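Local coordinates for protein 3-polyprenyl-4-hydroxybenzoate decarboxylase and related decarboxylases (Pelotomaculum thermopropionicum, PDB 6H6X) that uses prenylated FMN, as a UbiD-class enzyme, to carboxylate 2-furoic acid to 2,5-furandicarboxylic acid and to decarboxylate in the reverse direction, at residues B[11-14]-B[19-22]; B[6-11]-B[68-73]; B[313-318]-B[346-351]. The protein carries 8 engineered substitutions. All coordinates share one frame; numbering follows the deposited sequence.

Contact 1. Residues B[11-14]-B[19-22]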
ATOM      1  N   PHE B  11       6.305 -24.425  16.594  1.00 62.25           N
ATOM      2  CA  PHE B  11       5.808 -23.075  16.934  1.00 59.76           C
ATOM      3  C   PHE B  11       4.885 -22.484  15.859  1.00 63.88           C
ATOM      4  O   PHE B  11       3.828 -21.944  16.184  1.00 63.86           O
ATOM      5  CB  PHE B  11       6.996 -22.154  17.175  1.00 64.27           C
ATOM      6  CG  PHE B  11       6.628 -20.732  17.529  1.00 69.84           C
ATOM      7  CD1 PHE B  11       6.348 -20.372  18.847  1.00 73.40           C
ATOM      8  CD2 PHE B  11       6.632 -19.738  16.551  1.00 67.32           C
ATOM      9  CE1 PHE B  11       6.035 -19.061  19.184  1.00 75.02           C
ATOM     10  CE2 PHE B  11       6.322 -18.430  16.874  1.00 73.52           C
ATOM     11  CZ  PHE B  11       6.015 -18.089  18.193  1.00 81.12           C
ATOM     12  N   LEU B  12       5.250 -22.598  14.580  1.00 69.23           N
ATOM     13  CA  LEU B  12       4.382 -22.063  13.514  1.00 65.46           C
ATOM     14  C   LEU B  12       3.057 -22.845  13.402  1.00 70.91           C
ATOM     15  O   LEU B  12       1.999 -22.244  13.187  1.00 62.92           O
ATOM     16  CB  LEU B  12       5.080 -22.068  12.139  1.00 58.01           C
ATOM     17  CG  LEU B  12       6.327 -21.242  11.852  1.00 52.54           C
ATOM     18  CD1 LEU B  12       6.839 -21.592  10.465  1.00 53.08           C
ATOM     19  CD2 LEU B  12       6.014 -19.774  11.915  1.00 43.45           C
ATOM     20  N   GLU B  13       3.122 -24.174  13.511  1.00 83.55           N
ATOM     21  CA  GLU B  13       1.921 -25.036  13.373  1.00 85.19           C
ATOM     22  C   GLU B  13       0.851 -24.701  14.426  1.00 81.39           C
ATOM     23  O   GLU B  13      -0.306 -24.482  14.086  1.00 74.44           O
ATOM     24  CB  GLU B  13       2.289 -26.526  13.439  1.00 86.17           C
ATOM     25  CG  GLU B  13       1.265 -27.462  12.784  1.00 88.84           C
ATOM     26  CD  GLU B  13       1.908 -28.607  12.000  1.00 86.98           C
ATOM     27  OE1 GLU B  13       2.859 -29.224  12.526  1.00 88.98           O
ATOM     28  OE2 GLU B  13       1.473 -28.900  10.858  1.00 73.80           O
ATOM     29  N   GLY B  14       1.270 -24.604  15.684  1.00 82.82           N
ATOM     30  CA  GLY B  14       0.384 -24.259  16.795  1.00 86.85           C
ATOM     31  C   GLY B  14      -0.135 -22.833  16.783  1.00 94.73           C
ATOM     32  O   GLY B  14      -1.045 -22.485  17.553  1.00 91.41           O
ATOM     33  N   LYS B  19       1.026 -24.449   6.815  1.00 56.48           N
ATOM     34  CA  LYS B  19       0.060 -25.284   6.143  1.00 60.73           C
ATOM     35  C   LYS B  19       0.849 -26.279   5.360  1.00 61.67           C
ATOM     36  O   LYS B  19       1.903 -25.979   4.831  1.00 58.98           O
ATOM     37  CB  LYS B  19      -0.905 -24.461   5.247  1.00 60.71           C
ATOM     38  CG  LYS B  19      -1.616 -23.328   6.016  1.00 68.17           C
ATOM     39  CD  LYS B  19      -3.141 -23.240   5.880  1.00 83.03           C
ATOM     40  CE  LYS B  19      -3.597 -22.408   4.677  1.00 93.28           C
ATOM     41  NZ  LYS B  19      -3.378 -20.919   4.748  1.00 92.37           N
ATOM     42  N   ARG B  20       0.341 -27.499   5.306  1.00 61.16           N
ATOM     43  CA  ARG B  20       0.965 -28.558   4.572  1.00 58.78           C
ATOM     44  C   ARG B  20       0.301 -28.694   3.228  1.00 58.43           C
ATOM     45  O   ARG B  20      -0.881 -28.389   3.066  1.00 67.67           O
ATOM     46  CB  ARG B  20       0.828 -29.846   5.384  1.00 65.80           C
ATOM     47  CG  ARG B  20       1.384 -29.684   6.805  1.00 62.40           C
ATOM     48  CD  ARG B  20       0.959 -30.847   7.668  1.00 67.34           C
ATOM     49  NE  ARG B  20       1.720 -30.855   8.918  1.00 63.96           N
ATOM     50  CZ  ARG B  20       2.853 -31.528   9.112  1.00 59.01           C
ATOM     51  NH1 ARG B  20       3.420 -32.281   8.153  1.00 51.90           N
ATOM     52  NH2 ARG B  20       3.439 -31.424  10.285  1.00 56.17           N
ATOM     53  N   VAL B  21       1.070 -29.170   2.266  1.00 58.97           N
ATOM     54  CA  VAL B  21       0.597 -29.429   0.948  1.00 59.07           C
ATOM     55  C   VAL B  21       0.924 -30.887   0.650  1.00 71.53           C
ATOM     56  O   VAL B  21       2.094 -31.241   0.267  1.00 57.44           O
ATOM     57  CB  VAL B  21       1.288 -28.500  -0.060  1.00 62.43           C
ATOM     58  CG1 VAL B  21       0.895 -28.860  -1.481  1.00 60.60           C
ATOM     59  CG2 VAL B  21       0.956 -27.044   0.250  1.00 58.89           C
ATOM     60  N   ARG B  22      -0.130 -31.713   0.772  1.00 75.04           N
ATOM     61  CA  ARG B  22      -0.049 -33.168   0.591  1.00 65.92           C
ATOM     62  C   ARG B  22      -0.064 -33.589  -0.865  1.00 72.25           C
ATOM     63  O   ARG B  22       0.415 -34.673  -1.180  1.00 81.05           O
ATOM     64  CB  ARG B  22      -1.216 -33.852   1.299  1.00 69.42           C
ATOM     65  CG  ARG B  22      -1.433 -33.518   2.760  1.00 67.31           C
ATOM     66  CD  ARG B  22      -2.684 -34.265   3.252  1.00 66.48           C
ATOM     67  NE  ARG B  22      -2.719 -34.515   4.707  1.00 78.45           N
ATOM     68  CZ  ARG B  22      -3.822 -34.783   5.436  1.00 88.79           C
ATOM     69  NH1 ARG B  22      -3.739 -35.003   6.755  1.00 82.68           N
ATOM     70  NH2 ARG B  22      -5.027 -34.832   4.869  1.00 88.70           N
TER

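Contact 2. Residues B[6-11]-B[68-73]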
ATOM      1  N   ARG B   6      13.004 -27.765  13.304  1.00 51.67           N
ATOM      2  CA  ARG B   6      11.805 -28.551  13.731  1.00 49.70           C
ATOM      3  C   ARG B   6      11.017 -27.938  14.852  1.00 51.87           C
ATOM      4  O   ARG B   6       9.786 -27.930  14.801  1.00 56.92           O
ATOM      5  CB  ARG B   6      12.142 -29.997  14.074  1.00 55.27           C
ATOM      6  CG  ARG B   6      12.134 -30.869  12.831  1.00 58.32           C
ATOM      7  CD  ARG B   6      12.966 -32.071  13.040  1.00 58.86           C
ATOM      8  NE  ARG B   6      13.504 -32.559  11.772  1.00 66.99           N
ATOM      9  CZ  ARG B   6      13.227 -33.719  11.200  1.00 63.76           C
ATOM     10  NH1 ARG B   6      13.852 -34.028  10.066  1.00 63.79           N
ATOM     11  NH2 ARG B   6      12.373 -34.577  11.761  1.00 69.70           N
ATOM     12  N   GLU B   7      11.686 -27.395  15.852  1.00 52.59           N
ATOM     13  CA  GLU B   7      10.953 -26.668  16.878  1.00 62.73           C
ATOM     14  C   GLU B   7      10.281 -25.403  16.316  1.00 67.33           C
ATOM     15  O   GLU B   7       9.108 -25.144  16.616  1.00 60.69           O
ATOM     16  CB  GLU B   7      11.834 -26.415  18.100  1.00 76.60           C
ATOM     17  CG  GLU B   7      11.923 -27.717  18.922  1.00 98.47           C
ATOM     18  CD  GLU B   7      13.165 -27.869  19.776  1.00110.65           C
ATOM     19  OE1 GLU B   7      13.471 -26.895  20.511  1.00110.76           O
ATOM     20  OE2 GLU B   7      13.803 -28.964  19.728  1.00103.25           O
ATOM     21  N   TRP B   8      10.980 -24.682  15.431  1.00 60.19           N
ATOM     22  CA  TRP B   8      10.375 -23.523  14.823  1.00 49.81           C
ATOM     23  C   TRP B   8       9.150 -23.925  14.044  1.00 39.22           C
ATOM     24  O   TRP B   8       8.144 -23.259  14.141  1.00 34.71           O
ATOM     25  CB  TRP B   8      11.353 -22.748  13.899  1.00 45.64           C
ATOM     26  CG  TRP B   8      10.700 -21.554  13.325  1.00 43.03           C
ATOM     27  CD1 TRP B   8      10.196 -21.423  12.068  1.00 44.73           C
ATOM     28  CD2 TRP B   8      10.390 -20.362  14.007  1.00 38.61           C
ATOM     29  NE1 TRP B   8       9.637 -20.203  11.916  1.00 41.78           N
ATOM     30  CE2 TRP B   8       9.726 -19.528  13.097  1.00 38.08           C
ATOM     31  CE3 TRP B   8      10.622 -19.906  15.321  1.00 43.09           C
ATOM     32  CZ2 TRP B   8       9.269 -18.255  13.437  1.00 39.33           C
ATOM     33  CZ3 TRP B   8      10.191 -18.646  15.669  1.00 42.92           C
ATOM     34  CH2 TRP B   8       9.510 -17.827  14.733  1.00 40.47           C
ATOM     35  N   LEU B   9       9.219 -25.008  13.276  1.00 40.11           N
ATOM     36  CA  LEU B   9       7.994 -25.470  12.578  1.00 44.97           C
ATOM     37  C   LEU B   9       6.843 -25.848  13.523  1.00 52.36           C
ATOM     38  O   LEU B   9       5.679 -25.636  13.177  1.00 62.46           O
ATOM     39  CB  LEU B   9       8.272 -26.618  11.618  1.00 42.81           C
ATOM     40  CG  LEU B   9       9.261 -26.338  10.518  1.00 39.66           C
ATOM     41  CD1 LEU B   9       9.448 -27.574   9.674  1.00 43.96           C
ATOM     42  CD2 LEU B   9       8.818 -25.166   9.644  1.00 43.14           C
ATOM     43  N   ALA B  10       7.167 -26.373  14.702  1.00 57.92           N
ATOM     44  CA  ALA B  10       6.162 -26.688  15.726  1.00 65.98           C
ATOM     45  C   ALA B  10       5.500 -25.414  16.221  1.00 64.66           C
ATOM     46  O   ALA B  10       4.272 -25.332  16.246  1.00 76.99           O
ATOM     47  CB  ALA B  10       6.786 -27.464  16.896  1.00 69.89           C
ATOM     48  N   PHE B  11       6.305 -24.425  16.594  1.00 62.25           N
ATOM     49  CA  PHE B  11       5.808 -23.075  16.934  1.00 59.76           C
ATOM     50  C   PHE B  11       4.885 -22.484  15.859  1.00 63.88           C
ATOM     51  O   PHE B  11       3.828 -21.944  16.184  1.00 63.86           O
ATOM     52  CB  PHE B  11       6.996 -22.154  17.175  1.00 64.27           C
ATOM     53  CG  PHE B  11       6.628 -20.732  17.529  1.00 69.84           C
ATOM     54  CD1 PHE B  11       6.348 -20.372  18.847  1.00 73.40           C
ATOM     55  CD2 PHE B  11       6.632 -19.738  16.551  1.00 67.32           C
ATOM     56  CE1 PHE B  11       6.035 -19.061  19.184  1.00 75.02           C
ATOM     57  CE2 PHE B  11       6.322 -18.430  16.874  1.00 73.52           C
ATOM     58  CZ  PHE B  11       6.015 -18.089  18.193  1.00 81.12           C
ATOM     59  N   ALA B  68      10.437 -11.360  15.338  1.00 45.89           N
ATOM     60  CA  ALA B  68      10.537 -10.983  16.781  1.00 49.20           C
ATOM     61  C   ALA B  68      10.380 -12.218  17.666  1.00 40.20           C
ATOM     62  O   ALA B  68      11.214 -12.475  18.516  1.00 44.96           O
ATOM     63  CB  ALA B  68       9.521  -9.961  17.173  1.00 49.30           C
ATOM     64  N   ALA B  69       9.347 -12.995  17.434  1.00 45.62           N
ATOM     65  CA  ALA B  69       9.211 -14.316  18.092  1.00 48.10           C
ATOM     66  C   ALA B  69      10.485 -15.191  17.976  1.00 51.30           C
ATOM     67  O   ALA B  69      10.964 -15.738  18.978  1.00 50.09           O
ATOM     68  CB  ALA B  69       8.025 -15.048  17.536  1.00 47.71           C
ATOM     69  N   ALA B  70      11.084 -15.257  16.782  1.00 50.55           N
ATOM     70  CA  ALA B  70      12.318 -16.026  16.603  1.00 44.73           C
ATOM     71  C   ALA B  70      13.438 -15.553  17.479  1.00 38.64           C
ATOM     72  O   ALA B  70      14.347 -16.291  17.764  1.00 51.30           O
ATOM     73  CB  ALA B  70      12.776 -16.021  15.147  1.00 45.43           C
ATOM     74  N   MET B  71      13.428 -14.300  17.858  1.00 43.87           N
ATOM     75  CA  MET B  71      14.455 -13.736  18.708  1.00 47.27           C
ATOM     76  C   MET B  71      14.002 -13.671  20.181  1.00 50.32           C
ATOM     77  O   MET B  71      14.739 -13.094  21.002  1.00 50.93           O
ATOM     78  CB  MET B  71      14.790 -12.305  18.222  1.00 55.04           C
ATOM     79  CG  MET B  71      15.867 -12.215  17.151  1.00 59.30           C
ATOM     80  SD  MET B  71      16.028 -10.492  16.611  1.00 61.25           S
ATOM     81  CE  MET B  71      14.634 -10.435  15.548  1.00 54.08           C
ATOM     82  N   SER B  72      12.820 -14.210  20.521  1.00 51.76           N
ATOM     83  CA  SER B  72      12.243 -14.076  21.887  1.00 63.03           C
ATOM     84  C   SER B  72      12.135 -12.621  22.392  1.00 64.07           C
ATOM     85  O   SER B  72      12.687 -12.286  23.451  1.00 69.18           O
ATOM     86  CB  SER B  72      13.060 -14.908  22.886  1.00 59.76           C
ATOM     87  OG  SER B  72      13.165 -16.227  22.396  1.00 71.38           O
ATOM     88  N   VAL B  73      11.500 -11.760  21.582  1.00 60.52           N
ATOM     89  CA  VAL B  73      11.247 -10.364  21.935  1.00 53.78           C
ATOM     90  C   VAL B  73       9.916  -9.923  21.377  1.00 58.11           C
ATOM     91  O   VAL B  73       9.385 -10.522  20.403  1.00 61.16           O
ATOM     92  CB  VAL B  73      12.311  -9.332  21.478  1.00 58.26           C
ATOM     93  CG1 VAL B  73      13.492  -9.291  22.417  1.00 59.14           C
ATOM     94  CG2 VAL B  73      12.730  -9.513  20.019  1.00 60.01           C
TER

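Contact 3. Residues B[313-318]-B[346-351]. Engineered in segment 313-318: N315 (natural residue Ala). Engineered in segment 346-351: R348 (natural residue Asn), D351 (natural residue Phe).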
ATOM      1  N   ARG B 313      20.255   7.132  15.365  1.00 50.86           N
ATOM      2  CA  ARG B 313      20.173   7.516  16.792  1.00 52.38           C
ATOM      3  C   ARG B 313      21.425   8.306  17.282  1.00 47.88           C
ATOM      4  O   ARG B 313      21.271   9.257  18.031  1.00 48.65           O
ATOM      5  CB  ARG B 313      19.922   6.312  17.691  1.00 57.43           C
ATOM      6  CG  ARG B 313      19.277   6.673  19.039  1.00 61.76           C
ATOM      7  CD  ARG B 313      19.350   5.553  20.079  1.00 63.22           C
ATOM      8  NE  ARG B 313      18.558   4.350  19.741  1.00 64.82           N
ATOM      9  CZ  ARG B 313      17.227   4.267  19.782  1.00 66.83           C
ATOM     10  NH1 ARG B 313      16.478   5.326  20.137  1.00 70.61           N
ATOM     11  NH2 ARG B 313      16.629   3.111  19.464  1.00 58.48           N
ATOM     12  N   GLN B 314      22.616   7.953  16.789  1.00 51.02           N
ATOM     13  CA  GLN B 314      23.867   8.679  17.049  1.00 58.71           C
ATOM     14  C   GLN B 314      23.736  10.158  16.780  1.00 60.57           C
ATOM     15  O   GLN B 314      24.186  10.966  17.596  1.00 55.06           O
ATOM     16  CB  GLN B 314      25.055   8.160  16.202  1.00 68.20           C
ATOM     17  CG  GLN B 314      26.194   7.526  16.992  1.00 83.40           C
ATOM     18  CD  GLN B 314      25.904   6.080  17.397  1.00102.78           C
ATOM     19  OE1 GLN B 314      26.530   5.141  16.882  1.00105.55           O
ATOM     20  NE2 GLN B 314      24.940   5.891  18.312  1.00106.73           N
ATOM     21  N   ASN B 315      23.143  10.508  15.632  1.00 55.40           N
ATOM     22  CA  ASN B 315      23.060  11.885  15.219  1.00 53.75           C
ATOM     23  C   ASN B 315      21.731  12.515  15.578  1.00 46.04           C
ATOM     24  O   ASN B 315      21.637  13.720  15.569  1.00 53.34           O
ATOM     25  CB  ASN B 315      23.298  12.019  13.716  1.00 60.25           C
ATOM     26  CG  ASN B 315      24.706  11.669  13.299  1.00 64.82           C
ATOM     27  OD1 ASN B 315      25.638  12.429  13.506  1.00 72.17           O
ATOM     28  ND2 ASN B 315      24.857  10.525  12.654  1.00 76.07           N
ATOM     29  N   VAL B 316      20.697  11.720  15.855  1.00 42.86           N
ATOM     30  CA  VAL B 316      19.352  12.235  16.032  1.00 43.17           C
ATOM     31  C   VAL B 316      18.699  11.460  17.166  1.00 49.94           C
ATOM     32  O   VAL B 316      17.923  10.503  16.934  1.00 48.19           O
ATOM     33  CB  VAL B 316      18.510  12.155  14.738  1.00 50.41           C
ATOM     34  CG1 VAL B 316      17.125  12.759  14.948  1.00 44.53           C
ATOM     35  CG2 VAL B 316      19.217  12.848  13.581  1.00 56.78           C
ATOM     36  N   PRO B 317      19.005  11.869  18.417  1.00 51.82           N
ATOM     37  CA  PRO B 317      18.553  11.067  19.569  1.00 52.51           C
ATOM     38  C   PRO B 317      17.037  11.014  19.716  1.00 50.58           C
ATOM     39  O   PRO B 317      16.511  10.120  20.359  1.00 50.38           O
ATOM     40  CB  PRO B 317      19.204  11.781  20.784  1.00 59.26           C
ATOM     41  CG  PRO B 317      19.670  13.123  20.280  1.00 56.03           C
ATOM     42  CD  PRO B 317      19.954  12.929  18.817  1.00 52.21           C
ATOM     43  N   THR B 318      16.341  11.954  19.083  1.00 59.27           N
ATOM     44  CA  THR B 318      14.874  11.975  19.021  1.00 60.25           C
ATOM     45  C   THR B 318      14.214  10.916  18.054  1.00 58.11           C
ATOM     46  O   THR B 318      12.998  10.801  17.980  1.00 47.07           O
ATOM     47  CB  THR B 318      14.435  13.388  18.603  1.00 64.50           C
ATOM     48  OG1 THR B 318      15.137  13.786  17.409  1.00 68.44           O
ATOM     49  CG2 THR B 318      14.765  14.396  19.701  1.00 69.37           C
ATOM     50  N   ALA B 346      15.232  16.718  10.603  1.00 48.88           N
ATOM     51  CA  ALA B 346      14.901  15.942   9.429  1.00 45.27           C
ATOM     52  C   ALA B 346      16.128  15.765   8.560  1.00 42.74           C
ATOM     53  O   ALA B 346      16.469  14.616   8.237  1.00 42.91           O
ATOM     54  CB  ALA B 346      13.755  16.577   8.653  1.00 45.41           C
ATOM     55  N   LYS B 347      16.809  16.862   8.246  1.00 35.83           N
ATOM     56  CA  LYS B 347      18.063  16.823   7.467  1.00 43.69           C
ATOM     57  C   LYS B 347      19.133  15.952   8.077  1.00 46.26           C
ATOM     58  O   LYS B 347      19.797  15.190   7.360  1.00 46.75           O
ATOM     59  CB  LYS B 347      18.647  18.232   7.190  1.00 47.98           C
ATOM     60  N   ARG B 348      19.299  16.036   9.394  1.00 48.24           N
ATOM     61  CA  ARG B 348      20.280  15.196  10.092  1.00 45.64           C
ATOM     62  C   ARG B 348      19.891  13.695  10.012  1.00 41.48           C
ATOM     63  O   ARG B 348      20.741  12.860   9.814  1.00 39.76           O
ATOM     64  CB  ARG B 348      20.429  15.632  11.560  1.00 52.71           C
ATOM     65  CG  ARG B 348      21.088  17.018  11.744  1.00 56.34           C
ATOM     66  CD  ARG B 348      20.953  17.531  13.191  1.00 63.54           C
ATOM     67  NE  ARG B 348      21.660  16.660  14.135  1.00 67.40           N
ATOM     68  CZ  ARG B 348      22.996  16.597  14.289  1.00 72.29           C
ATOM     69  NH1 ARG B 348      23.826  17.375  13.576  1.00 71.18           N
ATOM     70  NH2 ARG B 348      23.521  15.748  15.168  1.00 70.13           N
ATOM     71  N   ALA B 349      18.623  13.364  10.193  1.00 32.95           N
ATOM     72  CA  ALA B 349      18.175  11.968  10.048  1.00 36.81           C
ATOM     73  C   ALA B 349      18.445  11.490   8.583  1.00 35.18           C
ATOM     74  O   ALA B 349      18.988  10.430   8.365  1.00 40.93           O
ATOM     75  CB  ALA B 349      16.704  11.841  10.423  1.00 32.51           C
ATOM     76  N   ILE B 350      18.171  12.357   7.611  1.00 35.18           N
ATOM     77  CA  ILE B 350      18.421  12.045   6.215  1.00 36.91           C
ATOM     78  C   ILE B 350      19.892  11.792   5.926  1.00 39.07           C
ATOM     79  O   ILE B 350      20.226  10.775   5.276  1.00 38.15           O
ATOM     80  CB  ILE B 350      17.851  13.112   5.259  1.00 37.59           C
ATOM     81  CG1 ILE B 350      16.326  13.015   5.238  1.00 38.01           C
ATOM     82  CG2 ILE B 350      18.429  12.973   3.829  1.00 39.77           C
ATOM     83  CD1 ILE B 350      15.631  14.261   4.704  1.00 34.95           C
ATOM     84  N   ASP B 351      20.755  12.689   6.396  1.00 39.67           N
ATOM     85  CA  ASP B 351      22.208  12.566   6.194  1.00 43.92           C
ATOM     86  C   ASP B 351      22.752  11.278   6.840  1.00 43.03           C
ATOM     87  O   ASP B 351      23.598  10.601   6.284  1.00 48.41           O
ATOM     88  CB  ASP B 351      22.970  13.820   6.710  1.00 46.21           C
TER

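Contact 1. Residues B[11-14]-B[19-22]
E13 lays its carboxylate along the NE/NH2 side of the R20 guanidinium, and the two flat groups are nearly coplanar, 12° apart. This is a side-on, bidentate salt bridge. R20 NE is 2.8 Å from E13 OE2. R20 NH2 reaches E13 OE1 at 3.2 Å, the straighter of the two bonds; both oxygens use their syn lone pairs. A weak third bond runs from NH2 to OE2. The glutamate gets there with CG anti to its backbone N (chi1 -157°) and a bend at chi2, meeting an arginine that stays extended from CG to NE; the two chains cross at about a right angle. In the fold, this pair ties helix 5-14 to strand 18-21, outermost in its sheet within this chain, which follows it after a short turn, while L12 packs inward on L66 and S43. The strand itself runs parallel to strand 43-46, and on it V21 packs against Y446 of the second subunit. R20 has a second anionic partner, since NH1 forms a salt bridge with E47. One guanidinium thus serves two carboxylates through different nitrogens, which restricts its rotation and would probably favour the ionised form of both acids at this surface.

Contact 2. Residues B[6-11]-B[68-73]
The A69 methyl, directed at helix 5-14, meets the far end of the F11 ring, with A69 CB 3.7 Å from F11 CZ and almost as near to CE2. A69 CB lies more loosely against the indole, 4.2 Å from W8 CH2, and the A69 carbonyl carbon sits at the indole's edge, near its plane. A70 is the closer neighbour of W8. A70 CA stands 3.5 Å from W8 CZ3, and A70 CB 3.7 Å from W8 CZ3; the benzo end of the indole also brushes the A70 backbone N. Both aromatic side chains have CG anti to the backbone N (chi1 -179° for W8, 180° for F11), which sends them across from helix 5-14 one turn apart. They also meet each other, F11 CD2 lying over the rim of one indole face. The contact is apolar, with no hydrogen bond crossing it, and joins two helices of the UbiD N-terminal domain where they approach the flavin-binding domain: W8 and A70 both touch H193 and P194, and W8 NE1 donates to L60 O. M71 is directed away from helix 5-14 and packs on L198 and M78. S72, with positive phi (54°), closes helix 64-70 in a Schellman motif, its N bonded to A69 O. V73 N completes the motif by reaching back to A68 O at 3.2 Å, on the opposite face of that carbonyl from M71 N, while the valine side chain packs on K81 of helix 75-87.

Contact 3. Residues B[313-318]-B[346-351]
R348, an engineered residue, brings its guanidinium to the backbone carbonyl of N315, itself an engineered position. R348 NH2 makes the main bond, 2.8 Å to N315 O and 142° at the hydrogen; it approaches in the carbonyl plane, on a lone pair, although the oxygen is tilted 22° from the guanidinium plane. R348 NE adds a weak bond to N315 O at 3.3 Å. A bend at chi3 (63°) turns the arginine back so that both nitrogens face this one acceptor. The N315 side chain takes no part in the pairing; its ND2 makes a weak hydrogen bond to T311 O. V316 rests CG2 on helix 345-356, 3.6 Å from R348 CB and 3.5 Å from A349 N. T318 OG1 is hydrogen-bonded to E345 OE1, a second polar link between these parts of the chain. Helix 345-356 is the crossover between the parallel strands 333-338 and 362-367, a beta-alpha-beta unit, and I350 packs on V363 and V365 of its sheet. Because the acceptor is a main-chain oxygen in the C-terminal part of helix 294-315, the helix dipole would probably strengthen its attraction for the positive guanidinium.

Overall arrangement
Contacts 1 and 2 are neighbours in the N-terminal domain, with centres 14 Å apart, and both depend on helix 5-14: contact 1 ties it to the strand just after it, contact 2 to helix 64-70, some fifty residues on. F11 belongs to both ranges. Contact 3 comes later in sequence, after the flavin-binding domain, and joins helices 294-315 and 345-356 in the C-terminal domain. Its centre lies 43 Å from contact 1, on the opposite side of the chain's centre, and 33 Å from contact 2, whose nearest atoms are about 13 Å away. Contacts 1 and 2 work within the N-terminal domain and contact 3 within the C-terminal one, and contact 3 touches neither of the others.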